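Local atomic coordinates of peptidyl-prolyl cis-trans isomerase (Hirschia baltica, PDB entry 5EX2), a protein that probably catalyses the cis-trans isomerisation of peptide bonds preceding proline, as other cyclophilins do, and can bind a divalent metal ion. Residues 16-21 with 230-235; 238-243 with 258-263. One frame throughout, in Å; residues are numbered along the deposited sequence.

Contact 1. Residues 16-21 with 230-235; sequences NWRSVD and AWVMRN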
loop_
_atom_site.group_PDB
_atom_site.type_symbol
_atom_site.label_atom_id
_atom_site.label_comp_id
_atom_site.label_asym_id
_atom_site.label_seq_id
_atom_site.Cartn_x
_atom_site.Cartn_y
_atom_site.Cartn_z
ATOM N N ASN A 16 -0.371 -4.761 20.342
ATOM C CA ASN A 16 -1.217 -3.902 19.534
ATOM C C ASN A 16 -0.497 -3.241 18.383
ATOM O O ASN A 16 -1.145 -2.648 17.533
ATOM C CB ASN A 16 -1.865 -2.850 20.405
ATOM C CG ASN A 16 -3.008 -3.417 21.202
ATOM O OD1 ASN A 16 -3.978 -3.900 20.640
ATOM N ND2 ASN A 16 -2.892 -3.378 22.514
ATOM N N TRP A 17 0.825 -3.337 18.343
ATOM C CA TRP A 17 1.613 -2.640 17.329
ATOM C C TRP A 17 2.673 -3.539 16.713
ATOM O O TRP A 17 3.460 -4.196 17.402
ATOM C CB TRP A 17 2.267 -1.397 17.923
ATOM C CG TRP A 17 1.268 -0.407 18.369
ATOM C CD1 TRP A 17 0.772 -0.259 19.630
ATOM C CD2 TRP A 17 0.596 0.558 17.554
ATOM N NE1 TRP A 17 -0.151 0.753 19.654
ATOM C CE2 TRP A 17 -0.285 1.266 18.388
ATOM C CE3 TRP A 17 0.656 0.892 16.194
ATOM C CZ2 TRP A 17 -1.092 2.296 17.916
ATOM C CZ3 TRP A 17 -0.151 1.916 15.733
ATOM C CH2 TRP A 17 -1.001 2.611 16.591
ATOM N N ARG A 18 2.685 -3.529 15.389
ATOM C CA ARG A 18 3.621 -4.299 14.582
ATOM C C ARG A 18 4.690 -3.372 14.031
ATOM O O ARG A 18 4.377 -2.373 13.386
ATOM C CB ARG A 18 2.871 -4.993 13.433
ATOM C CG ARG A 18 3.766 -5.734 12.449
ATOM C CD ARG A 18 2.964 -6.376 11.307
ATOM N NE ARG A 18 2.243 -5.401 10.494
ATOM C CZ ARG A 18 2.808 -4.668 9.539
ATOM N NH1 ARG A 18 4.101 -4.796 9.275
ATOM N NH2 ARG A 18 2.076 -3.804 8.857
ATOM N N SER A 19 5.946 -3.715 14.269
ATOM C CA SER A 19 7.059 -2.930 13.765
ATOM C C SER A 19 7.254 -3.233 12.283
ATOM O O SER A 19 7.360 -4.394 11.894
ATOM C CB SER A 19 8.312 -3.260 14.568
ATOM O OG SER A 19 9.433 -2.578 14.041
ATOM N N VAL A 20 7.328 -2.188 11.463
ATOM C CA VAL A 20 7.521 -2.352 10.027
ATOM C C VAL A 20 8.986 -2.635 9.740
ATOM O O VAL A 20 9.875 -1.928 10.206
ATOM C CB VAL A 20 7.037 -1.105 9.256
ATOM C CG1 VAL A 20 7.385 -1.183 7.773
ATOM C CG2 VAL A 20 5.528 -0.919 9.429
ATOM N N ASP A 21 9.230 -3.682 8.972
ATOM C CA ASP A 21 10.562 -4.038 8.505
ATOM C C ASP A 21 11.152 -2.889 7.668
ATOM O O ASP A 21 10.517 -2.435 6.723
ATOM C CB ASP A 21 10.433 -5.325 7.677
ATOM C CG ASP A 21 11.755 -5.906 7.227
ATOM O OD1 ASP A 21 12.732 -5.162 7.021
ATOM O OD2 ASP A 21 11.795 -7.141 7.031
ATOM N N ALA A 230 8.575 2.835 11.881
ATOM C CA ALA A 230 7.137 2.792 11.642
ATOM C C ALA A 230 6.486 1.609 12.337
ATOM O O ALA A 230 7.080 0.535 12.463
ATOM C CB ALA A 230 6.854 2.746 10.143
ATOM N N TRP A 231 5.270 1.837 12.794
ATOM C CA TRP A 231 4.469 0.786 13.402
ATOM C C TRP A 231 3.084 0.857 12.813
ATOM O O TRP A 231 2.595 1.935 12.474
ATOM C CB TRP A 231 4.395 0.924 14.931
ATOM C CG TRP A 231 5.584 0.415 15.710
ATOM C CD1 TRP A 231 5.734 -0.828 16.292
ATOM C CD2 TRP A 231 6.755 1.153 16.048
ATOM N NE1 TRP A 231 6.938 -0.897 16.951
ATOM C CE2 TRP A 231 7.587 0.303 16.811
ATOM C CE3 TRP A 231 7.190 2.444 15.764
ATOM C CZ2 TRP A 231 8.823 0.710 17.296
ATOM C CZ3 TRP A 231 8.413 2.848 16.243
ATOM C CH2 TRP A 231 9.224 1.984 17.000
ATOM N N VAL A 232 2.459 -0.306 12.707
ATOM C CA VAL A 232 1.098 -0.444 12.200
ATOM C C VAL A 232 0.320 -1.201 13.244
ATOM O O VAL A 232 0.792 -2.210 13.764
ATOM C CB VAL A 232 1.065 -1.179 10.846
ATOM C CG1 VAL A 232 -0.361 -1.401 10.370
ATOM C CG2 VAL A 232 1.864 -0.423 9.827
ATOM N N MET A 233 -0.852 -0.702 13.582
ATOM C CA MET A 233 -1.691 -1.371 14.567
ATOM C C MET A 233 -2.003 -2.797 14.105
ATOM O O MET A 233 -2.209 -3.068 12.933
ATOM C CB MET A 233 -2.975 -0.573 14.801
ATOM C CG MET A 233 -3.919 -1.179 15.868
ATOM S SD MET A 233 -5.285 -0.109 16.262
ATOM C CE MET A 233 -4.487 1.164 17.237
ATOM N N ARG A 234 -1.981 -3.724 15.055
ATOM C CA ARG A 234 -2.284 -5.121 14.795
ATOM C C ARG A 234 -3.793 -5.312 14.700
ATOM O O ARG A 234 -4.526 -4.989 15.630
ATOM C CB ARG A 234 -1.698 -6.015 15.893
ATOM C CG ARG A 234 -0.188 -6.142 15.807
ATOM C CD ARG A 234 0.397 -7.186 16.748
ATOM N NE ARG A 234 1.859 -7.240 16.646
ATOM C CZ ARG A 234 2.540 -7.841 15.668
ATOM N NH1 ARG A 234 1.912 -8.452 14.670
ATOM N NH2 ARG A 234 3.866 -7.828 15.683
ATOM N N ASN A 235 -4.254 -5.795 13.551
ATOM C CA ASN A 235 -5.676 -5.902 13.317
ATOM C C ASN A 235 -6.302 -6.925 14.235
ATOM O O ASN A 235 -7.472 -6.802 14.546
ATOM C CB ASN A 235 -5.943 -6.256 11.857
ATOM C CG ASN A 235 -5.355 -5.223 10.887
ATOM O OD1 ASN A 235 -4.453 -5.539 10.120
ATOM N ND2 ASN A 235 -5.894 -4.016 10.891
HETATM O O HOH W 1 -4.905 -3.784 18.068
HETATM O O HOH W 2 4.670 -6.730 17.792
HETATM O O HOH W 3 -0.380 -4.828 11.445
HETATM O O HOH W 4 9.572 0.116 13.912
HETATM O O HOH W 5 10.227 0.497 11.273
#
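An antiparallel ladder joins strands 17-19 and 230-233 along one edge of a three-stranded sheet distinct from the eight-stranded cyclophilin barrel. Arg18 and Val232 form its hydrogen-bonded pair: Arg18 N reaches Val232 O at 2.8 Å and Val232 N reaches Arg18 O at 2.9 Å, the donor Val232 N lying in the plane of the Arg18 carbonyl. Arg234 N to Asn16 O (2.8 Å) and Val20 N to Ala230 O (2.9 Å) extend the ladder at its two ends. Trp17 and Met233 share a sheet face, where Met233 CB sits over the six-membered ring of the Trp17 indole, 4.2 Å from its centroid, and the methyl CE swings in, through a bend at chi3 (-74°), to 3.6 Å from Trp17 CZ2. The extended Arg234 chain crosses Arg18 at about a right angle, its guanidinium laid flat on Arg18 CB, 3.6 Å from Arg234 CZ. Arg234 NE donates to Pro14 O, and a water links Arg234 NH2 to Trp17 O. An alanine here would remove these bonds and probably loosen this end of the strand pair. Arg18 itself turns to Glu38 in a salt bridge. Helix 7-11 packs on Trp17 and Trp231, helix 238-247 touches Met233, and strand 261-264 flanks 229-233.

Contact 2. Residues 238-243 with 258-263; sequences PMFSLF and QTPSVV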
loop_
_atom_site.group_PDB
_atom_site.type_symbol
_atom_site.label_atom_id
_atom_site.label_comp_id
_atom_site.label_asym_id
_atom_site.label_seq_id
_atom_site.Cartn_x
_atom_site.Cartn_y
_atom_site.Cartn_z
ATOM N N PRO A 238 -6.628 -5.924 20.503
ATOM C CA PRO A 238 -7.823 -5.306 21.080
ATOM C C PRO A 238 -7.987 -3.835 20.757
ATOM O O PRO A 238 -9.098 -3.343 20.691
ATOM C CB PRO A 238 -7.629 -5.497 22.585
ATOM C CG PRO A 238 -6.187 -5.661 22.772
ATOM C CD PRO A 238 -5.685 -6.372 21.540
ATOM N N MET A 239 -6.901 -3.111 20.547
ATOM C CA MET A 239 -7.067 -1.715 20.164
ATOM C C MET A 239 -7.768 -1.614 18.813
ATOM O O MET A 239 -8.577 -0.720 18.587
ATOM C CB MET A 239 -5.727 -0.998 20.124
ATOM C CG MET A 239 -5.186 -0.758 21.499
ATOM S SD MET A 239 -3.590 0.061 21.563
ATOM C CE MET A 239 -4.044 1.709 21.030
ATOM N N PHE A 240 -7.460 -2.529 17.908
ATOM C CA PHE A 240 -8.123 -2.476 16.623
ATOM C C PHE A 240 -9.598 -2.863 16.770
ATOM O O PHE A 240 -10.440 -2.319 16.073
ATOM C CB PHE A 240 -7.444 -3.360 15.586
ATOM C CG PHE A 240 -7.900 -3.061 14.179
ATOM C CD1 PHE A 240 -7.527 -1.867 13.569
ATOM C CD2 PHE A 240 -8.725 -3.927 13.483
ATOM C CE1 PHE A 240 -7.946 -1.551 12.300
ATOM C CE2 PHE A 240 -9.140 -3.611 12.205
ATOM C CZ PHE A 240 -8.748 -2.425 11.616
ATOM N N SER A 241 -9.907 -3.778 17.675
ATOM C CA SER A 241 -11.299 -4.095 17.962
ATOM C C SER A 241 -12.075 -2.854 18.412
ATOM O O SER A 241 -13.213 -2.621 18.003
ATOM C CB SER A 241 -11.350 -5.179 19.024
ATOM O OG SER A 241 -12.672 -5.597 19.292
ATOM N N LEU A 242 -11.441 -2.058 19.267
ATOM C CA LEU A 242 -12.041 -0.829 19.753
ATOM C C LEU A 242 -12.185 0.191 18.631
ATOM O O LEU A 242 -13.174 0.914 18.559
ATOM C CB LEU A 242 -11.186 -0.252 20.879
ATOM C CG LEU A 242 -11.190 -1.109 22.141
ATOM C CD1 LEU A 242 -10.164 -0.606 23.148
ATOM C CD2 LEU A 242 -12.580 -1.147 22.766
ATOM N N PHE A 243 -11.179 0.260 17.770
ATOM C CA PHE A 243 -11.219 1.134 16.603
ATOM C C PHE A 243 -12.398 0.788 15.698
ATOM O O PHE A 243 -13.171 1.665 15.319
ATOM C CB PHE A 243 -9.873 1.032 15.882
ATOM C CG PHE A 243 -9.834 1.638 14.507
ATOM C CD1 PHE A 243 -10.059 0.840 13.400
ATOM C CD2 PHE A 243 -9.498 2.970 14.316
ATOM C CE1 PHE A 243 -10.011 1.364 12.124
ATOM C CE2 PHE A 243 -9.440 3.503 13.029
ATOM C CZ PHE A 243 -9.689 2.690 11.941
ATOM N N GLN A 258 -7.817 4.011 7.230
ATOM C CA GLN A 258 -6.769 3.019 7.190
ATOM C C GLN A 258 -6.465 2.534 8.601
ATOM O O GLN A 258 -6.728 3.223 9.586
ATOM C CB GLN A 258 -5.510 3.582 6.575
ATOM C CG GLN A 258 -5.674 4.042 5.166
ATOM C CD GLN A 258 -4.342 4.131 4.477
ATOM O OE1 GLN A 258 -3.857 3.138 3.916
ATOM N NE2 GLN A 258 -3.706 5.285 4.563
ATOM N N THR A 259 -5.880 1.352 8.685
ATOM C CA THR A 259 -5.408 0.822 9.946
ATOM C C THR A 259 -4.492 1.848 10.575
ATOM O O THR A 259 -3.577 2.313 9.928
ATOM C CB THR A 259 -4.648 -0.488 9.749
ATOM O OG1 THR A 259 -5.546 -1.489 9.260
ATOM C CG2 THR A 259 -4.032 -0.955 11.065
ATOM N N PRO A 260 -4.732 2.210 11.845
ATOM C CA PRO A 260 -3.852 3.212 12.445
ATOM C C PRO A 260 -2.393 2.842 12.303
ATOM O O PRO A 260 -1.969 1.732 12.626
ATOM C CB PRO A 260 -4.297 3.217 13.906
ATOM C CG PRO A 260 -5.764 2.942 13.823
ATOM C CD PRO A 260 -5.858 1.892 12.739
ATOM N N SER A 261 -1.612 3.810 11.845
ATOM C CA SER A 261 -0.192 3.630 11.584
ATOM C C SER A 261 0.548 4.891 11.993
ATOM O O SER A 261 -0.008 5.984 11.945
ATOM C CB SER A 261 0.051 3.324 10.101
ATOM O OG SER A 261 -0.750 2.230 9.670
ATOM N N VAL A 262 1.788 4.736 12.400
ATOM C CA VAL A 262 2.590 5.870 12.844
ATOM C C VAL A 262 4.023 5.708 12.385
ATOM O O VAL A 262 4.560 4.603 12.364
ATOM C CB VAL A 262 2.565 6.015 14.383
ATOM C CG1 VAL A 262 1.178 6.389 14.859
ATOM C CG2 VAL A 262 3.016 4.721 15.048
ATOM N N VAL A 263 4.629 6.822 12.006
ATOM C CA VAL A 263 6.016 6.858 11.590
ATOM C C VAL A 263 6.734 7.883 12.462
ATOM O O VAL A 263 6.278 9.017 12.598
ATOM C CB VAL A 263 6.170 7.226 10.108
ATOM C CG1 VAL A 263 7.648 7.228 9.717
ATOM C CG2 VAL A 263 5.372 6.270 9.215
#
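This is a small apolar contact between the first turns of helix 238-247 and the extended residues leading into edge strand 261-264, formed mainly by two phenylalanines and a proline. Pro260 is the hub. Its ring meets Phe243 tip to tip, with CD above the middle of the aromatic face, 3.9 Å from the ring centroid and 11° off the normal, a well-centred CH-pi contact; the neighbouring Pro260 CG lies 3.8 Å from Phe243 CD2. Phe240 uses the same proline differently: Pro260 CD stands near the plane of that ring, at its edge, 4.1 Å from Phe240 CE1. Both phenylalanines hold CG anti to the backbone N (chi1 -166° for Phe240 and 168° for Phe243), and, one helical turn apart, they reach Pro260 together. Phe240 CE1 also comes to 3.9 Å from Thr259 OG1, a hydroxyl satisfied by Asn235 ND2. Beyond the proline, Ser261 OG donates to Thr259 O at 2.8 Å, tying Ser261 back to the residue two before it, and also bonds to Arg190. Around these rings, Phe123 meets Phe240 edge-to-face and Pro257 touches Phe243. Strand 229-233 runs alongside, where Val232 packs on Thr259 and Ser261, while its Met233 touches Phe240 on the helix.

How the contacts relate
Strand 229-233 is the shared element, central in the three-stranded sheet between 17-19 of contact 1 and 261-264 of contact 2, and followed in the chain by helix 238-247. The two contact centres lie about 9 Å apart. Probable backbone hydrogen bonds join them across the sheet, Met233 N to Pro260 O at 2.8 Å and Trp231 N to Val262 O at 2.9 Å. On the helix side, Asn16 OD1 accepts a hydrogen bond from Met239 N, and Asn235 O packs 3.3 Å from Phe240 CD2. Both contacts lie away from the magnesium site of Gln115, Gln133 and Glu135. A bound magnesium ion, not necessarily that one, is about 13 Å from the side chain of Gln258.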